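Local coordinates for inactive glucansucrase (Lactobacillus reuteri, PDB 5JBD), which belongs to glycosyl hydrolase family 70, whose members are built on a TIM-type barrel, and is an inactive glucansucrase carrying a bound calcium ion, at residues A[240-245]-A[754-759]; A[705-710]-A[747-752]; A[787-792]-A[845-850]; A[795-800]-A[834-839]. One frame throughout, in Å; residues are numbered along the deposited sequence.

Contact 1 (A[240-245]-A[754-759]); sequences VGNDID and IGFSGQ. With CA (calcium ion), chain C.
Next to the calcium site, G241, just before strand 242-244, and N242, its first residue, pack against I754 and F756 of the loop before strand 758-767. A glycine suits position 241: its phi is positive (85°), and I754 CG1 sits 3.6 Å from G241 CA, on the side where a side chain would start. The branched I754 lays CG1 and CD1 over the bare CA of G241, and its CD1 also comes within 4.3 Å of V240 CG1. The N242 amide stands nearly perpendicular to the F756 ring (planes 83° apart), its CG lying in the ring plane beyond the edge, 3.8 Å from CD2. Asparagine has polar work on both branches. OD1 accepts from a water at 2.9 Å, which in turn accepts from G755 N at 3.0 Å, while ND2 is held by Q841 and by the backbone oxygen of Y789. D243, whose CG stands anti to its backbone N (chi1 -166°), binds calcium through both carboxylate oxygens, OD1 at 2.4 Å and OD2 at 2.8 Å; N751 and the backbone oxygens of E237 and N287 also bind the metal. The direct contact is thus apolar or ring-edge in character, and the polar link between the segments runs through water.

Contact 2 (A[705-710]-A[747-752]); sequences EGYSMT and DIVMNQ. With CA (calcium ion), chain C.
Y707 OH donates to D747 OD2 over only 2.5 Å, approaching on the syn side of the carboxylate but out of its plane; the two side chains cross at about a right angle. Tyrosine provides the length and the terminal hydroxyl this needs, and D747 has further partners in R281, a salt bridge to OD1, and W690, whose NE1 bonds OD2. The second polar link is Q752 NE2 to Y707 O, 3.1 Å, with the donor 43° above the carbonyl plane. A glutamine amide can serve two neighbours at once: N751 ND2 gives Q752 OE1 a nearly straight bond (2.8 Å, 170°), which, with calcium on N751 OD1 (2.3 Å) and Y707 O on Q752 NE2, holds both amides in rotation. Q752 is thereby a second-shell residue of the metal site. V749 packs between these polar ends with its two methyls: CG2 lies 3.7 Å from CD1 at the edge of the Y707 ring, and CG1 lies 3.5 Å from M709 CE. The flexible methionine is bent at chi2 (-56°), which sets SD 3.6 Å from Q752 O; its chain and the valine's run in opposite senses. Segment 747-752 begins in strand 743-748 of the parallel barrel sheet, with I748 hydrogen-bonded through its backbone to R281 and D283 and its side chain packed on helices 249-263 and 291-304.

Contact 3 (A[787-792]-A[845-850]); sequences FAYTTG and SLQNIG
Q847 grips the backbone of Y789 with both ends of its amide, and this is the tight part of the contact. OE1 takes the Y789 N-H on an in-plane lone pair at 2.8 Å (159°), and NE2 gives a hydrogen to Y789 O at 3.1 Å (168°). Glutamine suits the task because its extended chain carries a donor and an acceptor side by side to a strand edge, where they bond much as a neighbouring peptide would. OE1 also lies in the plane of the Y789 ring, 3.5 Å from CD1, and the single CB of A788 lies 3.9 Å from OE1, so the short side chain lets the amide come close. NE2 has a second partner in T844. I849 is tight too: with CG1 between its backbone N and carbonyl carbon (chi1 61°), its CD1 lies 3.1 Å from F787 O. The other side is looser: I849 CG2 comes only to 4.4 Å from Y789 CE1, and a water joins F787 N (3.0 Å) to G850 O (3.1 Å). Strand 784-791 is outermost in the six-stranded antiparallel sheet; its T790 and T791 both face G758 of the neighbouring strand 758-767, a classic beta bulge, and Q847 reaches across to touch N242 on strand 242-244.

Contact 4 (A[795-800]-A[834-839]); sequences NGQETY and NKWSAK
N834 lies beside E798, the two side chains pointing the same way, and its ND2 donates to E798 OE1 at 3.1 Å and 169°. The oxygen is met on its syn side, 33° out of the carboxylate plane, while the bond stays in the N834 amide plane. Asparagine is short enough to do this next to the helix; the backbone O of N834 receives a CA-H...O contact from E798 CA, 3.5 Å. K835 comes next, and its long chain, bent at chi3 and chi4, brings NZ to 3.5 Å from E798 OE2, a long salt bridge near the surface, so the glutamate serves two consecutive residues with separate oxygens. This loop leads from helix 805-811 to strand 841-845 of the antiparallel sheet, and here it packs against helix 794-800. W836 then turns inward, a large apolar ring with one N-H to place: NE1 makes a weak bond to Q797 OE1 (3.0 Å, 144°), the side chains crossing at about a right angle. Glutamine suits because OE1 accepts from the indole while NE2 is held by I833 O and E254. The W836 side chain also packs on F756, through its CB, and on R712. Past S837, A838 enters a 3-10 segment, its N bonded to E760 and its O to R217.

How the contacts relate
From the N terminus, segment 240-245 opens contact 1, and more than 500 residues, including all eight barrel strands, pass before 754-759 closes it. Contact 2 (705-710 with 747-752) nests just inside the end of that loop, tying the loop after strand 696-697 to the stretch that runs from the barrel into the antiparallel sheet; the two share the calcium ion and a water. The chain then runs through strand 758-767 into 787-792, which opens contact 3. Contact 4 (795-800 with 834-839) is nested within it, and 845-850 closes the outer loop. The two nests stand in series and none cross. F756 and W836 touch, linking contact 1 to contact 4, while G792 joins contacts 3 and 4.

Contact 1 (A[240-245]-A[754-759])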
loop_
_atom_site.group_PDB
_atom_site.type_symbol
_atom_site.label_atom_id
_atom_site.label_comp_id
_atom_site.label_asym_id
_atom_site.label_seq_id
_atom_site.Cartn_x
_atom_site.Cartn_y
_atom_site.Cartn_z
ATOM N N VAL A 240 -7.087 -0.465 4.616
ATOM C CA VAL A 240 -6.482 0.035 5.867
ATOM C C VAL A 240 -6.424 1.555 5.813
ATOM O O VAL A 240 -6.359 2.141 4.724
ATOM C CB VAL A 240 -5.070 -0.571 6.092
ATOM C CG1 VAL A 240 -4.051 -0.008 5.104
ATOM C CG2 VAL A 240 -4.598 -0.360 7.530
ATOM N N GLY A 241 -6.450 2.193 6.982
ATOM C CA GLY A 241 -6.341 3.654 7.089
ATOM C C GLY A 241 -7.663 4.364 6.919
ATOM O O GLY A 241 -8.710 3.745 7.037
ATOM N N ASN A 242 -7.601 5.662 6.627
ATOM C CA ASN A 242 -8.788 6.438 6.332
ATOM C C ASN A 242 -9.113 6.257 4.864
ATOM O O ASN A 242 -8.403 6.775 4.002
ATOM C CB ASN A 242 -8.578 7.925 6.633
ATOM C CG ASN A 242 -8.432 8.204 8.121
ATOM O OD1 ASN A 242 -7.427 7.847 8.733
ATOM N ND2 ASN A 242 -9.433 8.858 8.705
ATOM N N ASP A 243 -10.213 5.575 4.581
ATOM C CA ASP A 243 -10.580 5.238 3.205
ATOM C C ASP A 243 -11.208 6.445 2.513
ATOM O O ASP A 243 -12.214 6.982 2.985
ATOM C CB ASP A 243 -11.554 4.060 3.181
ATOM C CG ASP A 243 -11.702 3.450 1.787
ATOM O OD1 ASP A 243 -10.754 2.795 1.350
ATOM O OD2 ASP A 243 -12.741 3.636 1.123
ATOM N N ILE A 244 -10.620 6.872 1.398
ATOM C CA ILE A 244 -11.101 8.063 0.696
ATOM C C ILE A 244 -12.344 7.731 -0.129
ATOM O O ILE A 244 -12.382 6.706 -0.826
ATOM C CB ILE A 244 -10.004 8.670 -0.193
ATOM C CG1 ILE A 244 -8.759 9.025 0.634
ATOM C CG2 ILE A 244 -10.530 9.895 -0.938
ATOM C CD1 ILE A 244 -8.974 10.053 1.736
ATOM N N ASP A 245 -13.366 8.591 -0.046
ATOM C CA ASP A 245 -14.587 8.403 -0.831
ATOM C C ASP A 245 -14.376 8.851 -2.290
ATOM O O ASP A 245 -14.692 9.981 -2.668
ATOM C CB ASP A 245 -15.787 9.113 -0.227
ATOM C CG ASP A 245 -17.056 8.891 -1.033
ATOM O OD1 ASP A 245 -17.077 7.985 -1.909
ATOM O OD2 ASP A 245 -18.053 9.599 -0.788
ATOM N N ILE A 754 -3.282 8.101 5.925
ATOM C CA ILE A 754 -3.056 7.623 7.290
ATOM C C ILE A 754 -2.156 8.620 8.019
ATOM O O ILE A 754 -1.147 9.065 7.472
ATOM C CB ILE A 754 -2.402 6.214 7.346
ATOM C CG1 ILE A 754 -3.139 5.234 6.420
ATOM C CG2 ILE A 754 -2.432 5.652 8.773
ATOM C CD1 ILE A 754 -2.595 3.811 6.355
ATOM N N GLY A 755 -2.534 8.927 9.255
ATOM C CA GLY A 755 -1.727 9.746 10.160
ATOM C C GLY A 755 -2.239 11.164 10.338
ATOM O O GLY A 755 -1.457 12.044 10.680
ATOM N N PHE A 756 -3.536 11.395 10.102
ATOM C CA PHE A 756 -4.144 12.710 10.342
ATOM C C PHE A 756 -3.979 13.079 11.816
ATOM O O PHE A 756 -4.119 12.221 12.687
ATOM C CB PHE A 756 -5.638 12.729 9.988
ATOM C CG PHE A 756 -5.937 12.607 8.513
ATOM C CD1 PHE A 756 -5.434 13.531 7.600
ATOM C CD2 PHE A 756 -6.770 11.593 8.041
ATOM C CE1 PHE A 756 -5.730 13.428 6.244
ATOM C CE2 PHE A 756 -7.069 11.486 6.685
ATOM C CZ PHE A 756 -6.551 12.406 5.784
ATOM N N SER A 757 -3.663 14.347 12.087
ATOM C CA SER A 757 -3.485 14.832 13.469
ATOM C C SER A 757 -4.765 15.401 14.100
ATOM O O SER A 757 -4.818 15.592 15.314
ATOM C CB SER A 757 -2.374 15.886 13.511
ATOM O OG SER A 757 -2.793 17.026 12.779
ATOM N N GLY A 758 -5.787 15.666 13.289
ATOM C CA GLY A 758 -7.039 16.259 13.764
ATOM C C GLY A 758 -8.156 15.248 13.986
ATOM O O GLY A 758 -8.516 14.507 13.066
ATOM N N GLN A 759 -8.703 15.229 15.202
ATOM C CA GLN A 759 -9.854 14.394 15.534
ATOM C C GLN A 759 -11.167 15.077 15.175
ATOM O O GLN A 759 -11.277 16.318 15.184
ATOM C CB GLN A 759 -9.890 14.028 17.013
ATOM C CG GLN A 759 -8.927 12.924 17.389
ATOM C CD GLN A 759 -8.908 12.645 18.881
ATOM O OE1 GLN A 759 -8.351 13.422 19.658
ATOM N NE2 GLN A 759 -9.529 11.544 19.290
HETATM CA CA CA C . -11.371 2.239 -0.911
HETATM O O HOH W 1 -5.316 8.943 10.340
HETATM O O HOH W 2 -10.867 4.529 -1.465
#

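Contact 2 (A[705-710]-A[747-752])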
loop_
_atom_site.group_PDB
_atom_site.type_symbol
_atom_site.label_atom_id
_atom_site.label_comp_id
_atom_site.label_asym_id
_atom_site.label_seq_id
_atom_site.Cartn_x
_atom_site.Cartn_y
_atom_site.Cartn_z
ATOM N N GLU A 705 7.328 4.106 3.993
ATOM C CA GLU A 705 7.524 3.887 2.550
ATOM C C GLU A 705 6.765 4.858 1.656
ATOM O O GLU A 705 7.110 4.979 0.479
ATOM C CB GLU A 705 7.158 2.439 2.142
ATOM C CG GLU A 705 5.672 2.137 1.928
ATOM C CD GLU A 705 4.812 2.310 3.174
ATOM O OE1 GLU A 705 5.325 2.165 4.301
ATOM O OE2 GLU A 705 3.627 2.644 3.044
ATOM N N GLY A 706 5.716 5.491 2.186
ATOM C CA GLY A 706 4.932 6.464 1.432
ATOM C C GLY A 706 3.478 6.136 1.116
ATOM O O GLY A 706 2.746 7.034 0.707
ATOM N N TYR A 707 3.045 4.882 1.281
ATOM C CA TYR A 707 1.616 4.551 1.151
ATOM C C TYR A 707 0.791 5.050 2.340
ATOM O O TYR A 707 -0.401 5.359 2.185
ATOM C CB TYR A 707 1.366 3.047 0.974
ATOM C CG TYR A 707 1.951 2.419 -0.277
ATOM C CD1 TYR A 707 1.471 2.768 -1.545
ATOM C CD2 TYR A 707 2.939 1.442 -0.199
ATOM C CE1 TYR A 707 1.993 2.178 -2.696
ATOM C CE2 TYR A 707 3.454 0.841 -1.350
ATOM C CZ TYR A 707 2.973 1.219 -2.600
ATOM O OH TYR A 707 3.463 0.616 -3.757
ATOM N N SER A 708 1.413 5.109 3.518
ATOM C CA SER A 708 0.800 5.735 4.695
ATOM C C SER A 708 1.309 7.168 4.736
ATOM O O SER A 708 2.412 7.420 5.254
ATOM C CB SER A 708 1.188 4.989 5.970
ATOM O OG SER A 708 0.574 3.718 5.994
ATOM N N MET A 709 0.533 8.089 4.156
ATOM C CA MET A 709 0.990 9.468 3.949
ATOM C C MET A 709 0.048 10.480 4.587
ATOM O O MET A 709 -1.157 10.257 4.671
ATOM C CB MET A 709 1.233 9.772 2.452
ATOM C CG MET A 709 0.038 10.263 1.625
ATOM S SD MET A 709 -1.351 9.129 1.693
ATOM C CE MET A 709 -0.932 8.078 0.289
ATOM N N THR A 710 0.644 11.582 5.047
ATOM C CA THR A 710 -0.058 12.694 5.667
ATOM C C THR A 710 -0.211 13.893 4.736
ATOM O O THR A 710 -0.978 14.800 5.054
ATOM C CB THR A 710 0.704 13.167 6.932
ATOM O OG1 THR A 710 2.049 13.544 6.580
ATOM C CG2 THR A 710 0.766 12.049 7.964
ATOM N N ASP A 747 3.903 6.010 -8.290
ATOM C CA ASP A 747 2.918 5.236 -7.565
ATOM C C ASP A 747 1.905 6.215 -6.989
ATOM O O ASP A 747 2.219 6.937 -6.044
ATOM C CB ASP A 747 3.629 4.469 -6.434
ATOM C CG ASP A 747 2.929 3.193 -6.037
ATOM O OD1 ASP A 747 1.685 3.182 -6.020
ATOM O OD2 ASP A 747 3.647 2.193 -5.731
ATOM N N ILE A 748 0.707 6.248 -7.562
ATOM C CA ILE A 748 -0.352 7.181 -7.132
ATOM C C ILE A 748 -1.314 6.401 -6.248
ATOM O O ILE A 748 -1.690 5.279 -6.587
ATOM C CB ILE A 748 -1.052 7.915 -8.314
ATOM C CG1 ILE A 748 -2.003 9.006 -7.782
ATOM C CG2 ILE A 748 -1.791 6.952 -9.257
ATOM C CD1 ILE A 748 -2.583 9.889 -8.858
ATOM N N VAL A 749 -1.699 7.009 -5.120
ATOM C CA VAL A 749 -2.341 6.290 -4.015
ATOM C C VAL A 749 -3.646 6.974 -3.623
ATOM O O VAL A 749 -3.669 7.797 -2.703
ATOM C CB VAL A 749 -1.407 6.215 -2.791
ATOM C CG1 VAL A 749 -2.025 5.372 -1.670
ATOM C CG2 VAL A 749 -0.056 5.645 -3.206
ATOM N N MET A 750 -4.731 6.621 -4.326
ATOM C CA MET A 750 -6.059 7.216 -4.089
ATOM C C MET A 750 -6.889 6.515 -3.018
ATOM O O MET A 750 -7.922 7.051 -2.617
ATOM C CB MET A 750 -6.869 7.293 -5.393
ATOM C CG MET A 750 -6.346 8.326 -6.384
ATOM S SD MET A 750 -7.201 8.370 -7.986
ATOM C CE MET A 750 -6.329 7.049 -8.856
ATOM N N ASN A 751 -6.465 5.351 -2.528
ATOM C CA ASN A 751 -7.358 4.574 -1.678
ATOM C C ASN A 751 -7.488 5.137 -0.272
ATOM O O ASN A 751 -8.604 5.199 0.243
ATOM C CB ASN A 751 -6.960 3.118 -1.570
ATOM C CG ASN A 751 -7.924 2.327 -0.696
ATOM O OD1 ASN A 751 -9.105 2.134 -1.041
ATOM N ND2 ASN A 751 -7.438 1.887 0.458
ATOM N N GLN A 752 -6.352 5.463 0.350
ATOM C CA GLN A 752 -6.336 5.886 1.757
ATOM C C GLN A 752 -5.274 6.930 2.085
ATOM O O GLN A 752 -4.267 7.042 1.393
ATOM C CB GLN A 752 -6.126 4.691 2.701
ATOM C CG GLN A 752 -4.673 4.230 2.878
ATOM C CD GLN A 752 -4.116 3.455 1.684
ATOM O OE1 GLN A 752 -4.825 2.684 1.051
ATOM N NE2 GLN A 752 -2.837 3.651 1.392
HETATM CA CA CA C . -11.371 2.239 -0.911
HETATM O O HOH W 2 -10.867 4.529 -1.465
#

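Contact 3 (A[787-792]-A[845-850])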
loop_
_atom_site.group_PDB
_atom_site.type_symbol
_atom_site.label_atom_id
_atom_site.label_comp_id
_atom_site.label_asym_id
_atom_site.label_seq_id
_atom_site.Cartn_x
_atom_site.Cartn_y
_atom_site.Cartn_z
ATOM N N PHE A 787 -14.353 9.301 18.026
ATOM C CA PHE A 787 -13.456 10.435 17.808
ATOM C C PHE A 787 -12.262 10.065 16.923
ATOM O O PHE A 787 -11.104 10.116 17.338
ATOM C CB PHE A 787 -13.004 11.025 19.153
ATOM C CG PHE A 787 -14.134 11.497 20.033
ATOM C CD1 PHE A 787 -15.158 12.301 19.525
ATOM C CD2 PHE A 787 -14.154 11.185 21.384
ATOM C CE1 PHE A 787 -16.188 12.752 20.342
ATOM C CE2 PHE A 787 -15.173 11.644 22.209
ATOM C CZ PHE A 787 -16.193 12.428 21.686
ATOM N N ALA A 788 -12.561 9.715 15.674
ATOM C CA ALA A 788 -11.537 9.265 14.730
ATOM C C ALA A 788 -10.643 10.414 14.350
ATOM O O ALA A 788 -11.101 11.563 14.275
ATOM C CB ALA A 788 -12.188 8.693 13.475
ATOM N N TYR A 789 -9.371 10.108 14.119
ATOM C CA TYR A 789 -8.459 11.032 13.445
ATOM C C TYR A 789 -8.821 11.029 11.961
ATOM O O TYR A 789 -8.703 9.998 11.306
ATOM C CB TYR A 789 -7.004 10.619 13.670
ATOM C CG TYR A 789 -6.557 10.867 15.092
ATOM C CD1 TYR A 789 -6.797 9.934 16.097
ATOM C CD2 TYR A 789 -5.952 12.065 15.448
ATOM C CE1 TYR A 789 -6.408 10.176 17.410
ATOM C CE2 TYR A 789 -5.549 12.318 16.760
ATOM C CZ TYR A 789 -5.787 11.371 17.735
ATOM O OH TYR A 789 -5.406 11.615 19.028
ATOM N N THR A 790 -9.319 12.162 11.469
ATOM C CA THR A 790 -9.805 12.300 10.090
ATOM C C THR A 790 -9.330 13.546 9.332
ATOM O O THR A 790 -9.519 13.631 8.112
ATOM C CB THR A 790 -11.331 12.433 10.079
ATOM O OG1 THR A 790 -11.680 13.651 10.732
ATOM C CG2 THR A 790 -12.012 11.272 10.777
ATOM N N THR A 791 -8.764 14.523 10.039
ATOM C CA THR A 791 -8.660 15.862 9.518
ATOM C C THR A 791 -7.195 16.295 9.399
ATOM O O THR A 791 -6.402 16.136 10.336
ATOM C CB THR A 791 -9.509 16.821 10.377
ATOM O OG1 THR A 791 -10.874 16.387 10.334
ATOM C CG2 THR A 791 -9.417 18.258 9.872
ATOM N N GLY A 792 -6.853 16.834 8.231
ATOM C CA GLY A 792 -5.486 17.235 7.930
ATOM C C GLY A 792 -5.209 17.216 6.443
ATOM O O GLY A 792 -6.119 17.401 5.635
ATOM N N SER A 845 -9.998 2.031 9.217
ATOM C CA SER A 845 -9.617 0.886 10.026
ATOM C C SER A 845 -9.608 1.312 11.498
ATOM O O SER A 845 -9.492 2.495 11.802
ATOM C CB SER A 845 -8.259 0.315 9.615
ATOM O OG SER A 845 -7.261 1.317 9.521
ATOM N N LEU A 846 -9.771 0.350 12.399
ATOM C CA LEU A 846 -9.899 0.658 13.823
ATOM C C LEU A 846 -8.647 1.404 14.277
ATOM O O LEU A 846 -7.534 1.013 13.938
ATOM C CB LEU A 846 -10.105 -0.614 14.648
ATOM C CG LEU A 846 -11.246 -1.557 14.251
ATOM C CD1 LEU A 846 -11.345 -2.715 15.236
ATOM C CD2 LEU A 846 -12.580 -0.833 14.118
ATOM N N GLN A 847 -8.829 2.506 15.012
ATOM C CA GLN A 847 -7.705 3.390 15.338
ATOM C C GLN A 847 -7.099 3.178 16.729
ATOM O O GLN A 847 -6.188 3.916 17.122
ATOM C CB GLN A 847 -8.127 4.852 15.139
ATOM C CG GLN A 847 -8.428 5.183 13.684
ATOM C CD GLN A 847 -8.575 6.671 13.425
ATOM O OE1 GLN A 847 -8.597 7.476 14.356
ATOM N NE2 GLN A 847 -8.714 7.046 12.155
ATOM N N ASN A 848 -7.598 2.178 17.457
ATOM C CA ASN A 848 -7.086 1.801 18.781
ATOM C C ASN A 848 -7.253 2.906 19.854
ATOM O O ASN A 848 -6.388 3.071 20.703
ATOM C CB ASN A 848 -5.603 1.365 18.707
ATOM C CG ASN A 848 -5.370 0.186 17.776
ATOM O OD1 ASN A 848 -4.488 0.227 16.924
ATOM N ND2 ASN A 848 -6.148 -0.867 17.938
ATOM N N ILE A 849 -8.376 3.623 19.815
ATOM C CA ILE A 849 -8.686 4.662 20.826
ATOM C C ILE A 849 -9.836 4.325 21.780
ATOM O O ILE A 849 -9.875 4.838 22.912
ATOM C CB ILE A 849 -8.941 6.040 20.175
ATOM C CG1 ILE A 849 -10.137 6.002 19.216
ATOM C CG2 ILE A 849 -7.683 6.512 19.450
ATOM C CD1 ILE A 849 -10.478 7.341 18.611
ATOM N N GLY A 850 -10.780 3.509 21.323
ATOM C CA GLY A 850 -11.921 3.076 22.120
ATOM C C GLY A 850 -13.222 3.650 21.601
ATOM O O GLY A 850 -13.248 4.766 21.073
HETATM O O HOH W 3 -14.127 7.626 20.461
#

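Contact 4 (A[795-800]-A[834-839])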
loop_
_atom_site.group_PDB
_atom_site.type_symbol
_atom_site.label_atom_id
_atom_site.label_comp_id
_atom_site.label_asym_id
_atom_site.label_seq_id
_atom_site.Cartn_x
_atom_site.Cartn_y
_atom_site.Cartn_z
ATOM N N ASN A 795 0.342 21.481 4.775
ATOM C CA ASN A 795 0.423 22.687 3.953
ATOM C C ASN A 795 0.406 22.381 2.452
ATOM O O ASN A 795 0.034 23.246 1.652
ATOM C CB ASN A 795 1.658 23.513 4.321
ATOM C CG ASN A 795 1.547 24.136 5.711
ATOM O OD1 ASN A 795 0.440 24.333 6.246
ATOM N ND2 ASN A 795 2.692 24.468 6.298
ATOM N N GLY A 796 0.802 21.168 2.068
ATOM C CA GLY A 796 0.690 20.729 0.676
ATOM C C GLY A 796 -0.747 20.737 0.180
ATOM O O GLY A 796 -1.039 21.274 -0.891
ATOM N N GLN A 797 -1.650 20.146 0.950
ATOM C CA GLN A 797 -3.060 20.174 0.576
ATOM C C GLN A 797 -3.627 21.601 0.583
ATOM O O GLN A 797 -4.446 21.954 -0.271
ATOM C CB GLN A 797 -3.889 19.269 1.496
ATOM C CG GLN A 797 -5.262 18.928 0.929
ATOM C CD GLN A 797 -5.195 18.013 -0.300
ATOM O OE1 GLN A 797 -4.380 17.090 -0.353
ATOM N NE2 GLN A 797 -6.066 18.246 -1.271
ATOM N N GLU A 798 -3.188 22.416 1.546
ATOM C CA GLU A 798 -3.648 23.808 1.629
ATOM C C GLU A 798 -3.225 24.582 0.400
ATOM O O GLU A 798 -4.037 25.255 -0.199
ATOM C CB GLU A 798 -3.108 24.533 2.878
ATOM C CG GLU A 798 -3.677 24.039 4.205
ATOM C CD GLU A 798 -5.079 24.533 4.518
ATOM O OE1 GLU A 798 -5.666 25.315 3.720
ATOM O OE2 GLU A 798 -5.611 24.100 5.576
ATOM N N THR A 799 -1.960 24.468 0.020
ATOM C CA THR A 799 -1.424 25.229 -1.104
ATOM C C THR A 799 -1.877 24.690 -2.470
ATOM O O THR A 799 -2.263 25.467 -3.339
ATOM C CB THR A 799 0.120 25.283 -1.046
ATOM O OG1 THR A 799 0.520 25.906 0.174
ATOM C CG2 THR A 799 0.704 26.082 -2.215
ATOM N N TYR A 800 -1.822 23.372 -2.657
ATOM C CA TYR A 800 -1.981 22.769 -3.990
ATOM C C TYR A 800 -3.342 22.137 -4.267
ATOM O O TYR A 800 -3.682 21.886 -5.431
ATOM C CB TYR A 800 -0.862 21.748 -4.214
ATOM C CG TYR A 800 0.495 22.406 -4.183
ATOM C CD1 TYR A 800 0.960 23.087 -5.284
ATOM C CD2 TYR A 800 1.300 22.380 -3.034
ATOM C CE1 TYR A 800 2.199 23.719 -5.264
ATOM C CE2 TYR A 800 2.543 23.014 -2.998
ATOM C CZ TYR A 800 2.982 23.683 -4.121
ATOM O OH TYR A 800 4.194 24.314 -4.125
ATOM N N ASN A 834 -8.930 21.841 0.380
ATOM C CA ASN A 834 -7.748 22.403 1.046
ATOM C C ASN A 834 -7.361 21.600 2.282
ATOM O O ASN A 834 -6.234 21.725 2.781
ATOM C CB ASN A 834 -7.981 23.870 1.419
ATOM C CG ASN A 834 -9.085 24.053 2.448
ATOM O OD1 ASN A 834 -10.234 23.701 2.210
ATOM N ND2 ASN A 834 -8.730 24.602 3.606
ATOM N N LYS A 835 -8.309 20.805 2.781
ATOM C CA LYS A 835 -8.136 20.050 4.008
ATOM C C LYS A 835 -9.052 18.837 3.972
ATOM O O LYS A 835 -10.224 18.987 3.670
ATOM C CB LYS A 835 -8.524 20.938 5.183
ATOM C CG LYS A 835 -8.345 20.295 6.547
ATOM C CD LYS A 835 -8.541 21.288 7.703
ATOM C CE LYS A 835 -7.325 22.184 7.961
ATOM N NZ LYS A 835 -5.975 21.517 7.877
ATOM N N TRP A 836 -8.519 17.651 4.266
ATOM C CA TRP A 836 -9.323 16.417 4.319
ATOM C C TRP A 836 -10.094 16.368 5.633
ATOM O O TRP A 836 -9.609 16.827 6.660
ATOM C CB TRP A 836 -8.445 15.150 4.159
ATOM C CG TRP A 836 -7.770 15.084 2.819
ATOM C CD1 TRP A 836 -6.503 15.490 2.515
ATOM C CD2 TRP A 836 -8.346 14.620 1.596
ATOM N NE1 TRP A 836 -6.257 15.317 1.176
ATOM C CE2 TRP A 836 -7.368 14.776 0.586
ATOM C CE3 TRP A 836 -9.597 14.095 1.254
ATOM C CZ2 TRP A 836 -7.599 14.403 -0.752
ATOM C CZ3 TRP A 836 -9.835 13.726 -0.080
ATOM C CH2 TRP A 836 -8.841 13.887 -1.064
ATOM N N SER A 837 -11.297 15.815 5.584
ATOM C CA SER A 837 -12.093 15.538 6.778
ATOM C C SER A 837 -13.080 14.404 6.445
ATOM O O SER A 837 -13.097 13.921 5.309
ATOM C CB SER A 837 -12.810 16.805 7.252
ATOM O OG SER A 837 -13.879 17.150 6.394
ATOM N N ALA A 838 -13.894 13.993 7.424
ATOM C CA ALA A 838 -14.723 12.787 7.305
ATOM C C ALA A 838 -15.733 12.827 6.166
ATOM O O ALA A 838 -16.052 11.782 5.581
ATOM C CB ALA A 838 -15.441 12.505 8.613
ATOM N N LYS A 839 -16.226 14.020 5.833
ATOM C CA LYS A 839 -17.195 14.147 4.747
ATOM C C LYS A 839 -16.673 13.626 3.401
ATOM O O LYS A 839 -17.480 13.272 2.550
ATOM C CB LYS A 839 -17.710 15.583 4.610
ATOM C CG LYS A 839 -16.733 16.591 4.042
ATOM C CD LYS A 839 -17.347 17.989 4.100
ATOM C CE LYS A 839 -16.454 19.020 3.437
ATOM N NZ LYS A 839 -16.960 20.407 3.652
#